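Local structure of endoglucanase (Ganoderma lucidum, 5D8Z) at residues G46-L51 with A311-Q316; S114-V119 with K156-V161; T203-F208 with D255-P260. The protein acts as a family 5 1,4-beta-endoglucanase, probably cleaving internal beta-1,4-glucosidic bonds of cellulose and related glucans. All coordinates share one frame; numbering follows the deposited sequence.

Contact 1 of 3, residues G46-L51 with A311-Q316; sequences GAWPPL and AGNFYQ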
loop_
_atom_site.group_PDB
_atom_site.type_symbol
_atom_site.label_atom_id
_atom_site.label_comp_id
_atom_site.label_asym_id
_atom_site.label_seq_id
_atom_site.Cartn_x
_atom_site.Cartn_y
_atom_site.Cartn_z
ATOM N N GLY A 46 17.340 10.611 3.219
ATOM C CA GLY A 46 17.172 9.776 2.013
ATOM C C GLY A 46 15.812 9.769 1.310
ATOM O O GLY A 46 15.662 9.114 0.280
ATOM N N ALA A 47 14.825 10.490 1.839
ATOM C CA ALA A 47 13.541 10.627 1.167
ATOM C C ALA A 47 13.675 11.417 -0.120
ATOM O O ALA A 47 14.296 12.484 -0.116
ATOM C CB ALA A 47 12.551 11.323 2.068
ATOM N N TRP A 48 13.040 10.912 -1.189
ATOM C CA TRP A 48 13.240 11.400 -2.544
ATOM C C TRP A 48 11.936 11.425 -3.305
ATOM O O TRP A 48 11.555 10.440 -3.920
ATOM C CB TRP A 48 14.259 10.533 -3.284
ATOM C CG TRP A 48 14.592 11.022 -4.707
ATOM C CD1 TRP A 48 14.416 12.295 -5.215
ATOM C CD2 TRP A 48 15.170 10.250 -5.764
ATOM N NE1 TRP A 48 14.807 12.338 -6.528
ATOM C CE2 TRP A 48 15.287 11.105 -6.891
ATOM C CE3 TRP A 48 15.571 8.918 -5.880
ATOM C CZ2 TRP A 48 15.817 10.672 -8.111
ATOM C CZ3 TRP A 48 16.096 8.487 -7.097
ATOM C CH2 TRP A 48 16.215 9.364 -8.197
ATOM N N PRO A 49 11.267 12.580 -3.298
ATOM C CA PRO A 49 9.962 12.729 -3.876
ATOM C C PRO A 49 9.998 12.472 -5.370
ATOM O O PRO A 49 10.810 13.080 -6.059
ATOM C CB PRO A 49 9.646 14.203 -3.650
ATOM C CG PRO A 49 10.555 14.643 -2.577
ATOM C CD PRO A 49 11.785 13.859 -2.813
ATOM N N PRO A 50 9.112 11.600 -5.870
ATOM C CA PRO A 50 8.982 11.308 -7.282
ATOM C C PRO A 50 8.126 12.331 -7.993
ATOM O O PRO A 50 7.099 12.001 -8.560
ATOM C CB PRO A 50 8.327 9.930 -7.284
ATOM C CG PRO A 50 7.488 9.925 -6.058
ATOM C CD PRO A 50 8.221 10.760 -5.054
ATOM N N LEU A 51 8.563 13.577 -7.964
ATOM C CA LEU A 51 7.920 14.658 -8.709
ATOM C C LEU A 51 8.997 15.442 -9.425
ATOM O O LEU A 51 10.010 15.738 -8.824
ATOM C CB LEU A 51 7.175 15.600 -7.752
ATOM C CG LEU A 51 5.907 15.007 -7.147
ATOM C CD1 LEU A 51 5.368 15.810 -5.985
ATOM C CD2 LEU A 51 4.844 14.897 -8.210
ATOM N N ALA A 311 6.655 1.847 -9.432
ATOM C CA ALA A 311 7.004 2.896 -10.357
ATOM C C ALA A 311 7.473 4.092 -9.539
ATOM O O ALA A 311 7.997 3.909 -8.447
ATOM C CB ALA A 311 5.819 3.248 -11.221
ATOM N N GLY A 312 7.285 5.314 -10.012
ATOM C CA GLY A 312 7.836 6.458 -9.282
ATOM C C GLY A 312 9.290 6.657 -9.656
ATOM O O GLY A 312 9.604 6.768 -10.850
ATOM N N ASN A 313 10.210 6.716 -8.700
ATOM C CA ASN A 313 11.565 6.928 -9.163
ATOM C C ASN A 313 12.572 5.874 -8.801
ATOM O O ASN A 313 13.597 6.118 -8.213
ATOM C CB ASN A 313 12.045 8.385 -8.978
ATOM C CG ASN A 313 11.989 8.829 -7.583
ATOM O OD1 ASN A 313 11.970 8.007 -6.680
ATOM N ND2 ASN A 313 11.964 10.126 -7.383
ATOM N N PHE A 314 12.237 4.681 -9.255
ATOM C CA PHE A 314 13.173 3.601 -9.392
ATOM C C PHE A 314 13.880 3.782 -10.723
ATOM O O PHE A 314 13.271 4.183 -11.678
ATOM C CB PHE A 314 12.416 2.257 -9.353
ATOM C CG PHE A 314 12.090 1.779 -7.952
ATOM C CD1 PHE A 314 13.043 1.110 -7.191
ATOM C CD2 PHE A 314 10.847 2.000 -7.393
ATOM C CE1 PHE A 314 12.763 0.683 -5.905
ATOM C CE2 PHE A 314 10.564 1.572 -6.102
ATOM C CZ PHE A 314 11.529 0.920 -5.359
ATOM N N TYR A 315 15.173 3.483 -10.770
ATOM C CA TYR A 315 15.935 3.437 -12.032
ATOM C C TYR A 315 15.419 2.337 -12.967
ATOM O O TYR A 315 14.613 1.499 -12.572
ATOM C CB TYR A 315 17.417 3.220 -11.737
ATOM C CG TYR A 315 18.043 4.325 -10.891
ATOM C CD1 TYR A 315 18.859 4.014 -9.785
ATOM C CD2 TYR A 315 17.823 5.678 -11.189
ATOM C CE1 TYR A 315 19.441 5.013 -9.010
ATOM C CE2 TYR A 315 18.396 6.688 -10.421
ATOM C CZ TYR A 315 19.202 6.351 -9.333
ATOM O OH TYR A 315 19.764 7.340 -8.561
ATOM N N GLN A 316 15.860 2.345 -14.215
ATOM C CA GLN A 316 15.238 1.463 -15.205
ATOM C C GLN A 316 15.520 -0.015 -14.893
ATOM O O GLN A 316 14.625 -0.863 -14.946
ATOM C CB GLN A 316 15.713 1.829 -16.609
ATOM C CG GLN A 316 14.848 1.286 -17.752
ATOM C CD GLN A 316 15.550 1.355 -19.127
ATOM O OE1 GLN A 316 14.976 0.960 -20.147
ATOM N NE2 GLN A 316 16.792 1.863 -19.152
#
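The amide of Asn-313 lies over one face of the Trp-48 indole, the two planes only 21° apart, so this is a stack of flat groups. Its nearest carbon approach is Asn-313 CG to Trp-48 CD2, 3.9 Å. Beneath the same amide sits the Pro-50 ring, with CB 3.8 Å from Asn-313 CG. Farther out along the indole, Trp-48 CH2 meets Tyr-315 CE2 at 4.1 Å, the tyrosine running across the tryptophan. An alanine in place of Trp-48 would remove the whole indole, and would probably leave the Asn-313 amide without its stacked cover and Tyr-315 without this apolar neighbour.

In the (beta/alpha)8 barrel, these residues join the loop after the first strand, 24-30, to the outgoing end of the last strand, 303-312. Pro-50, centre of an inverse gamma turn, brings CB to 4.0 Å from Gly-312 CA, where the strand finishes.

Torsions and outer bonds place the groups: the indole CG is anti to the backbone N (chi1 -177°), while Asn-313 CG takes the crowded position between N and carbonyl carbon (chi1 58°). Trp-48 NE1 is hydrogen-bonded to Tyr-55 O, and Gly-312 N to Gln-62 OE1.

Contact 2 of 3, residues S114-V119 with K156-V161; sequences SCIVDV and KIIFGV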
loop_
_atom_site.group_PDB
_atom_site.type_symbol
_atom_site.label_atom_id
_atom_site.label_comp_id
_atom_site.label_asym_id
_atom_site.label_seq_id
_atom_site.Cartn_x
_atom_site.Cartn_y
_atom_site.Cartn_z
ATOM N N SER A 114 -8.047 7.344 -7.188
ATOM C CA SER A 114 -8.067 7.293 -5.707
ATOM C C SER A 114 -6.638 7.131 -5.178
ATOM O O SER A 114 -5.821 6.578 -5.869
ATOM C CB SER A 114 -8.943 6.136 -5.242
ATOM O OG SER A 114 -10.138 6.079 -5.998
ATOM N N CYS A 115 -6.330 7.611 -3.976
ATOM C CA CYS A 115 -4.934 7.576 -3.477
ATOM C C CYS A 115 -4.799 6.964 -2.094
ATOM O O CYS A 115 -5.405 7.439 -1.153
ATOM C CB CYS A 115 -4.334 8.983 -3.459
ATOM S SG CYS A 115 -4.859 9.917 -4.922
ATOM N N ILE A 116 -3.991 5.917 -1.981
ATOM C CA ILE A 116 -3.661 5.324 -0.710
ATOM C C ILE A 116 -2.495 6.056 -0.083
ATOM O O ILE A 116 -1.420 6.129 -0.683
ATOM C CB ILE A 116 -3.207 3.894 -0.896
ATOM C CG1 ILE A 116 -4.389 2.993 -1.275
ATOM C CG2 ILE A 116 -2.543 3.389 0.363
ATOM C CD1 ILE A 116 -4.004 1.912 -2.262
ATOM N N VAL A 117 -2.715 6.602 1.116
ATOM C CA VAL A 117 -1.698 7.265 1.894
ATOM C C VAL A 117 -1.127 6.205 2.829
ATOM O O VAL A 117 -1.702 5.914 3.869
ATOM C CB VAL A 117 -2.300 8.429 2.697
ATOM C CG1 VAL A 117 -1.306 8.926 3.738
ATOM C CG2 VAL A 117 -2.699 9.579 1.793
ATOM N N ASP A 118 -0.004 5.625 2.432
ATOM C CA ASP A 118 0.628 4.462 3.075
ATOM C C ASP A 118 1.790 4.849 3.981
ATOM O O ASP A 118 2.836 5.280 3.470
ATOM C CB ASP A 118 1.192 3.532 1.982
ATOM C CG ASP A 118 2.117 2.426 2.535
ATOM O OD1 ASP A 118 1.718 1.704 3.505
ATOM O OD2 ASP A 118 3.229 2.272 1.976
ATOM N N VAL A 119 1.630 4.683 5.294
ATOM C CA VAL A 119 2.743 4.936 6.215
ATOM C C VAL A 119 3.647 3.715 6.180
ATOM O O VAL A 119 3.283 2.637 6.656
ATOM C CB VAL A 119 2.301 5.217 7.670
ATOM C CG1 VAL A 119 3.516 5.381 8.548
ATOM C CG2 VAL A 119 1.451 6.461 7.778
ATOM N N LYS A 156 -11.878 10.197 -2.008
ATOM C CA LYS A 156 -11.003 9.468 -2.925
ATOM C C LYS A 156 -9.718 9.007 -2.216
ATOM O O LYS A 156 -8.944 8.235 -2.772
ATOM C CB LYS A 156 -10.681 10.339 -4.146
ATOM C CG LYS A 156 -11.815 10.470 -5.169
ATOM C CD LYS A 156 -11.951 9.196 -5.984
ATOM C CE LYS A 156 -13.304 9.083 -6.685
ATOM N NZ LYS A 156 -13.351 9.694 -8.057
ATOM N N ILE A 157 -9.520 9.454 -0.978
ATOM C CA ILE A 157 -8.433 8.977 -0.138
ATOM C C ILE A 157 -8.730 7.634 0.569
ATOM O O ILE A 157 -9.881 7.286 0.855
ATOM C CB ILE A 157 -8.053 10.030 0.895
ATOM C CG1 ILE A 157 -7.823 11.381 0.223
ATOM C CG2 ILE A 157 -6.768 9.637 1.600
ATOM C CD1 ILE A 157 -6.530 11.459 -0.550
ATOM N N ILE A 158 -7.676 6.867 0.796
ATOM C CA ILE A 158 -7.751 5.523 1.349
ATOM C C ILE A 158 -6.584 5.452 2.284
ATOM O O ILE A 158 -5.465 5.580 1.858
ATOM C CB ILE A 158 -7.518 4.469 0.263
ATOM C CG1 ILE A 158 -8.768 4.314 -0.604
ATOM C CG2 ILE A 158 -7.079 3.128 0.850
ATOM C CD1 ILE A 158 -8.570 3.498 -1.879
ATOM N N PHE A 159 -6.838 5.263 3.563
ATOM C CA PHE A 159 -5.778 5.355 4.550
ATOM C C PHE A 159 -5.164 3.991 4.774
ATOM O O PHE A 159 -5.840 3.069 5.241
ATOM C CB PHE A 159 -6.314 5.864 5.865
ATOM C CG PHE A 159 -7.044 7.140 5.763
ATOM C CD1 PHE A 159 -6.387 8.326 5.943
ATOM C CD2 PHE A 159 -8.414 7.154 5.573
ATOM C CE1 PHE A 159 -7.072 9.540 5.892
ATOM C CE2 PHE A 159 -9.123 8.350 5.550
ATOM C CZ PHE A 159 -8.449 9.554 5.701
ATOM N N GLY A 160 -3.880 3.869 4.449
ATOM C CA GLY A 160 -3.167 2.617 4.678
ATOM C C GLY A 160 -2.411 2.677 5.994
ATOM O O GLY A 160 -1.292 3.248 6.070
ATOM N N VAL A 161 -3.008 2.060 7.011
ATOM C CA VAL A 161 -2.582 2.226 8.393
ATOM C C VAL A 161 -1.105 1.943 8.556
ATOM O O VAL A 161 -0.392 2.730 9.151
ATOM C CB VAL A 161 -3.382 1.301 9.341
ATOM C CG1 VAL A 161 -2.776 1.283 10.727
ATOM C CG2 VAL A 161 -4.829 1.755 9.449
#
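Strands 114-119 and 157-160 are the third and fourth staves of the (beta/alpha)8 barrel, a beta-alpha-beta pair whose connection carries helix 137-149. Their axes approach to 4.6 Å with an angle of 21° between the chain directions, as expected for neighbouring parallel strands with a twist.

The backbone ladder runs from Lys-156 O, which accepts from Cys-115 N at 2.9 Å, through Cys-115 O to Ile-158 N, 3.0 Å. It continues with Val-117 N to Ile-158 O, whose donor lies nearly along the C=O axis (C=O...N 165°). Gly-160 N instead reaches Val-117 O from well above the carbonyl plane, and the last rung, Val-119 N to Gly-160 O, is weak at 3.3 Å.

Cys-115, Val-117, Ile-157 and Phe-159 share the face turned to helices 95-110 and 137-149; there Val-117 CG2 meets Ile-157 CG2 at 4.1 Å, and Cys-115 is tied by a disulfide to Cys-108, near the C-terminal end of helix 95-110. The other face carries Ile-116, Ile-158 and Asp-118. Both isoleucines touch Leu-196 of the next strand. The Asp-118 carboxylate forms a salt bridge with Arg-76 through OD1 and a hydrogen bond with His-120 through OD2, two partners that would probably favour its charged form. Between the isoleucines, which cross obliquely, the branches that meet are Ile-116 CG1, anti to its own carbonyl carbon, and Ile-158 CG2, anti to its backbone N, 3.4 Å apart.

Contact 3 of 3, residues T203-F208 with D255-P260; sequences TSAETF and DNAWAP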
loop_
_atom_site.group_PDB
_atom_site.type_symbol
_atom_site.label_atom_id
_atom_site.label_comp_id
_atom_site.label_asym_id
_atom_site.label_seq_id
_atom_site.Cartn_x
_atom_site.Cartn_y
_atom_site.Cartn_z
ATOM N N THR A 203 2.364 -8.817 6.006
ATOM C CA THR A 203 1.001 -9.052 5.487
ATOM C C THR A 203 0.980 -10.023 4.341
ATOM O O THR A 203 0.241 -9.845 3.378
ATOM C CB THR A 203 0.279 -7.780 4.947
ATOM O OG1 THR A 203 1.227 -6.823 4.443
ATOM C CG2 THR A 203 -0.568 -7.151 5.981
ATOM N N SER A 204 1.792 -11.054 4.410
ATOM C CA SER A 204 1.710 -12.053 3.381
ATOM C C SER A 204 0.251 -12.515 3.327
ATOM O O SER A 204 -0.376 -12.744 4.368
ATOM C CB SER A 204 2.644 -13.201 3.700
ATOM O OG SER A 204 2.332 -14.336 2.933
ATOM N N ALA A 205 -0.281 -12.599 2.117
ATOM C CA ALA A 205 -1.615 -13.154 1.875
ATOM C C ALA A 205 -1.717 -14.651 2.164
ATOM O O ALA A 205 -2.801 -15.160 2.399
ATOM C CB ALA A 205 -2.018 -12.916 0.429
ATOM N N GLU A 206 -0.594 -15.350 2.093
ATOM C CA GLU A 206 -0.546 -16.787 2.320
ATOM C C GLU A 206 -0.774 -17.156 3.777
ATOM O O GLU A 206 -1.386 -18.161 4.069
ATOM C CB GLU A 206 0.802 -17.319 1.867
ATOM C CG GLU A 206 1.001 -18.811 2.005
ATOM C CD GLU A 206 1.841 -19.364 0.864
ATOM O OE1 GLU A 206 1.581 -18.971 -0.303
ATOM O OE2 GLU A 206 2.755 -20.185 1.111
ATOM N N THR A 207 -0.272 -16.353 4.701
ATOM C CA THR A 207 -0.393 -16.678 6.125
ATOM C C THR A 207 -1.422 -15.816 6.823
ATOM O O THR A 207 -1.605 -15.954 8.019
ATOM C CB THR A 207 0.932 -16.428 6.837
ATOM O OG1 THR A 207 1.263 -15.034 6.681
ATOM C CG2 THR A 207 2.018 -17.295 6.224
ATOM N N PHE A 208 -2.078 -14.925 6.091
ATOM C CA PHE A 208 -2.953 -13.952 6.708
ATOM C C PHE A 208 -3.996 -14.526 7.643
ATOM O O PHE A 208 -4.290 -13.921 8.665
ATOM C CB PHE A 208 -3.677 -13.130 5.658
ATOM C CG PHE A 208 -4.348 -11.906 6.217
ATOM C CD1 PHE A 208 -3.608 -10.775 6.493
ATOM C CD2 PHE A 208 -5.712 -11.897 6.478
ATOM C CE1 PHE A 208 -4.209 -9.654 7.021
ATOM C CE2 PHE A 208 -6.325 -10.773 6.996
ATOM C CZ PHE A 208 -5.574 -9.644 7.266
ATOM N N ASP A 255 -3.284 -21.377 -5.515
ATOM C CA ASP A 255 -3.422 -22.582 -4.690
ATOM C C ASP A 255 -3.134 -22.340 -3.216
ATOM O O ASP A 255 -3.896 -22.780 -2.353
ATOM C CB ASP A 255 -2.483 -23.691 -5.181
ATOM C CG ASP A 255 -3.030 -24.451 -6.394
ATOM O OD1 ASP A 255 -4.083 -24.052 -6.929
ATOM O OD2 ASP A 255 -2.393 -25.457 -6.806
ATOM N N ASN A 256 -2.029 -21.643 -2.932
ATOM C CA ASN A 256 -1.553 -21.464 -1.551
ATOM C C ASN A 256 -1.963 -20.161 -0.864
ATOM O O ASN A 256 -1.791 -20.035 0.354
ATOM C CB ASN A 256 -0.036 -21.615 -1.509
ATOM C CG ASN A 256 0.423 -23.004 -1.926
ATOM O OD1 ASN A 256 -0.386 -23.848 -2.341
ATOM N ND2 ASN A 256 1.728 -23.252 -1.819
ATOM N N ALA A 257 -2.526 -19.216 -1.628
ATOM C CA ALA A 257 -2.825 -17.898 -1.101
ATOM C C ALA A 257 -4.203 -17.360 -1.444
ATOM O O ALA A 257 -5.010 -17.164 -0.554
ATOM C CB ALA A 257 -1.763 -16.933 -1.553
ATOM N N TRP A 258 -4.490 -17.118 -2.717
ATOM C CA TRP A 258 -5.732 -16.424 -3.056
ATOM C C TRP A 258 -6.956 -17.294 -2.923
ATOM O O TRP A 258 -8.015 -16.791 -2.570
ATOM C CB TRP A 258 -5.694 -15.819 -4.450
ATOM C CG TRP A 258 -4.525 -15.012 -4.666
ATOM C CD1 TRP A 258 -3.506 -15.301 -5.480
ATOM C CD2 TRP A 258 -4.200 -13.773 -4.027
ATOM N NE1 TRP A 258 -2.561 -14.316 -5.429
ATOM C CE2 TRP A 258 -2.960 -13.362 -4.534
ATOM C CE3 TRP A 258 -4.838 -12.969 -3.079
ATOM C CZ2 TRP A 258 -2.336 -12.189 -4.124
ATOM C CZ3 TRP A 258 -4.224 -11.801 -2.683
ATOM C CH2 TRP A 258 -2.985 -11.418 -3.208
ATOM N N ALA A 259 -6.836 -18.583 -3.220
ATOM C CA ALA A 259 -7.985 -19.496 -3.032
ATOM C C ALA A 259 -8.379 -19.579 -1.566
ATOM O O ALA A 259 -9.496 -19.151 -1.236
ATOM C CB ALA A 259 -7.710 -20.887 -3.592
ATOM N N PRO A 260 -7.465 -20.080 -0.674
ATOM C CA PRO A 260 -7.829 -20.172 0.752
ATOM C C PRO A 260 -8.300 -18.836 1.268
ATOM O O PRO A 260 -9.282 -18.736 2.024
ATOM C CB PRO A 260 -6.516 -20.562 1.440
ATOM C CG PRO A 260 -5.720 -21.216 0.380
ATOM C CD PRO A 260 -6.048 -20.434 -0.860
#
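Ala-205 supplies the close-packed half of this contact. Its methyl group rests over one face of the Trp-258 indole, against the six-membered ring: Ala-205 CB is 4.0 Å from Trp-258 CZ3 and 4.1 Å from Trp-258 CH2. The bond from CA to CB of Trp-258 leads away from 203-208, so it is the outer end of the long ring system that makes the touch. Ala-205 CB also meets Ala-257 CB, more loosely, at 4.5 Å. Val-234 and Lys-236 touch both Ala-205 and Trp-258, and the edge-to-face ring of Phe-303 further encloses the indole, so this half is buried.

Within the (beta/alpha)8 barrel, 203-208 belongs to the loop after the fifth strand, 194-198, and 255-260 to helix 254-267, which follows the sixth strand, 230-235. The loop continues from Trp-202 of the glycan pocket, and the Glu-206 side chain lies about 9 Å from a bound glucose unit. The helix is irregular here, with a pi-type turn at 255-258 and a kink at Pro-260, whose N has no bond to the preceding turn.

The solvent side is made by Glu-206 and the exposed Asn-256. Glu-206 CG stands anti to the backbone N (chi1 -179°), and its aliphatic part runs past the helix backbone, CG coming 3.5 Å from Asn-256 O. Its carboxylate then reaches the asparagine's methylene, Glu-206 OE1 to Asn-256 CB 3.3 Å. The two side chains lie side by side and point the same way, yet carboxylate and amide planes are 77° apart and no hydrogen bond joins the segments. Inside the loop, an ST turn fixes the backbone leading to this side: Glu-206 N donates to Ser-204 OG, 3.2 Å.

Contact 2 is the core of the set, its centre about 8 Å from that of the chain; contacts 1 and 3 lie toward the periphery, centred about 16 and about 17 Å out on opposite sides, about 30 Å apart, each mixing buried residues with an exposed one (Tyr-315, Asn-256). Contacts 1 and 2 reach the same barrel sheet, yet only 114-119 with 156-161 is a strand pair held by a ladder of backbone hydrogen bonds. The outer two have no clear hydrogen bond between their segments and rest on a tryptophan face, covered by an amide in contact 1 and by a methyl in contact 3. Buried area follows: 499 Å² in contact 2, against 267 and 218 Å². None touches another.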